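Local coordinates for lipopolysaccharide biosynthesis protein wbpB (Thermus thermophilus, PDB 3O9Z), which is an NAD-dependent sugar dehydrogenase of the Gfo/Idh/MocA family, involved in the biosynthesis of 2,3-diacetamido-2,3-dideoxy-D-mannuronic acid, at the interface of chains A and B. Numbering follows the deposited sequence. Chains: chain A/B, Lipopolysaccharide biosynthesis protein wbpB.

The interface of chains A and B. Residues chain A 56, 83-84, 87-88, 176; chain B 55, 57-58.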
loop_
_atom_site.group_PDB
_atom_site.type_symbol
_atom_site.label_atom_id
_atom_site.label_comp_id
_atom_site.label_asym_id
_atom_site.label_seq_id
_atom_site.Cartn_x
_atom_site.Cartn_y
_atom_site.Cartn_z
ATOM N N PRO A 56 4.871 1.884 -11.854
ATOM C CA PRO A 56 4.929 2.873 -12.934
ATOM C C PRO A 56 6.214 2.787 -13.778
ATOM O O PRO A 56 6.106 3.026 -14.961
ATOM C CB PRO A 56 4.860 4.203 -12.162
ATOM C CG PRO A 56 3.990 3.853 -10.957
ATOM C CD PRO A 56 4.538 2.491 -10.548
ATOM N N HIS A 83 -3.194 14.581 -8.254
ATOM C CA HIS A 83 -1.813 15.065 -8.229
ATOM C C HIS A 83 -0.928 14.265 -9.171
ATOM O O HIS A 83 0.167 14.756 -9.526
ATOM C CB HIS A 83 -1.238 15.019 -6.833
ATOM C CG HIS A 83 -1.030 13.634 -6.313
ATOM N ND1 HIS A 83 -2.031 12.684 -6.258
ATOM C CD2 HIS A 83 0.083 13.049 -5.807
ATOM C CE1 HIS A 83 -1.534 11.569 -5.752
ATOM N NE2 HIS A 83 -0.266 11.776 -5.437
ATOM N N LEU A 84 -1.365 13.080 -9.569
ATOM C CA LEU A 84 -0.572 12.292 -10.501
ATOM C C LEU A 84 -0.902 12.631 -11.944
ATOM O O LEU A 84 -0.230 12.140 -12.880
ATOM C CB LEU A 84 -0.856 10.785 -10.275
ATOM C CG LEU A 84 -0.089 10.302 -9.052
ATOM C CD1 LEU A 84 -0.804 9.038 -8.499
ATOM C CD2 LEU A 84 1.361 9.940 -9.459
ATOM N N PRO A 87 2.347 14.523 -13.594
ATOM C CA PRO A 87 3.533 13.708 -13.953
ATOM C C PRO A 87 3.200 12.573 -14.896
ATOM O O PRO A 87 4.131 12.088 -15.582
ATOM C CB PRO A 87 4.114 13.267 -12.615
ATOM C CG PRO A 87 2.873 13.297 -11.690
ATOM C CD PRO A 87 2.150 14.574 -12.136
ATOM N N GLN A 88 1.960 12.062 -14.912
ATOM C CA GLN A 88 1.555 11.045 -15.866
ATOM C C GLN A 88 1.356 11.559 -17.283
ATOM O O GLN A 88 1.601 10.871 -18.264
ATOM C CB GLN A 88 0.357 10.160 -15.417
ATOM C CG GLN A 88 0.720 9.378 -14.169
ATOM C CD GLN A 88 -0.327 8.382 -13.765
ATOM O OE1 GLN A 88 -1.513 8.533 -14.033
ATOM N NE2 GLN A 88 0.168 7.301 -13.159
ATOM N N LYS A 176 -3.134 15.863 -2.738
ATOM C CA LYS A 176 -3.480 14.922 -3.771
ATOM C C LYS A 176 -4.655 15.335 -4.644
ATOM O O LYS A 176 -4.710 15.026 -5.834
ATOM C CB LYS A 176 -3.716 13.500 -3.219
ATOM C CG LYS A 176 -2.498 12.937 -2.497
ATOM C CD LYS A 176 -2.696 11.450 -2.213
ATOM C CE LYS A 176 -1.404 10.952 -1.547
ATOM N NZ LYS A 176 -1.471 9.446 -1.479
ATOM N N GLU B 55 6.027 9.036 -5.213
ATOM C CA GLU B 55 5.451 8.689 -6.510
ATOM C C GLU B 55 6.549 8.674 -7.578
ATOM O O GLU B 55 7.138 9.722 -7.846
ATOM C CB GLU B 55 4.353 9.664 -6.960
ATOM C CG GLU B 55 3.375 10.139 -5.864
ATOM C CD GLU B 55 2.261 9.151 -5.559
ATOM O OE1 GLU B 55 1.344 9.511 -4.790
ATOM O OE2 GLU B 55 2.287 8.010 -6.061
ATOM N N GLU B 57 6.541 8.718 -10.761
ATOM C CA GLU B 57 6.347 9.612 -11.895
ATOM C C GLU B 57 6.663 11.053 -11.466
ATOM O O GLU B 57 7.183 11.832 -12.283
ATOM C CB GLU B 57 4.914 9.515 -12.392
ATOM C CG GLU B 57 4.400 8.051 -12.664
ATOM C CD GLU B 57 3.646 7.427 -11.475
ATOM O OE1 GLU B 57 2.623 6.818 -11.848
ATOM O OE2 GLU B 57 4.167 7.579 -10.341
ATOM N N ALA B 58 6.355 11.422 -10.223
ATOM C CA ALA B 58 6.704 12.786 -9.760
ATOM C C ALA B 58 8.199 12.941 -9.551
ATOM O O ALA B 58 8.774 13.974 -9.925
ATOM C CB ALA B 58 5.924 13.114 -8.460
HETATM O O HOH W 1 6.828 11.903 -15.081
#
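A:His83 and A:Gln88 each donate a side-chain hydrogen bond to a glutamate of chain B. The ring nitrogen NE2 of A:His83 lies 2.9 Å from the carboxylate oxygen OE1 of B:Glu55. The bond is fairly straight. The acceptor sits at the ring edge, close to the imidazole plane, but OE1 is met from above the carboxylate plane. The two planes are turned 62° apart. The bend of B:Glu55 at chi2 (-81°) keeps CD off the imidazole and turns the carboxylate past the CD2 methyl of A:Leu84. CG of A:Lys176 lies above the rim of one ring face and CG of A:Leu84 above the rim of the other; together they probably limit how the ring can turn. NZ of A:Lys176 stays 4.3 Å from OE1 of B:Glu55, too far for a salt bridge, though its charge may still favour the carboxylate. An alanine in place of B:Glu55 would probably leave A:His83 NE2 without this acceptor, A:Lys176 without this carboxylate nearby, and CD2 of A:Leu84 with less to pack on.

The second bond runs from the amide NE2 of A:Gln88 to OE1 of B:Glu57, at 2.8 Å. OE1 lies near the amide plane and is met on its anti side, tilted out of the carboxylate plane. A:Gln88 is extended beyond CG (chi2 -173°), which carries NE2 out to the carboxylate. Both residues also bind NAD, and the contact may link subunit pairing to the cofactor site.

A water lies 2.7 Å from the carbonyl O of A:Pro87 and 2.8 Å from the carbonyl O of B:Glu57.

CB of A:Pro56 packs against CD of B:Glu57 at 3.5 Å, crossing at about a right angle. CD2 of A:Leu84 touches both glutamates. A:Pro87 CB rests on B:Glu57 and B:Ala58.

The patch belongs to a two-fold interface within the deposited tetramer, which may be the biological assembly. The start of B helix 56-68 and the residue before it meet A 3-10 helix 82-84 and the start of helix 85-94, all within the Rossmann-fold family region. A:Pro56 begins the equivalent helix of chain A. A:Lys176 comes from helix 174-177.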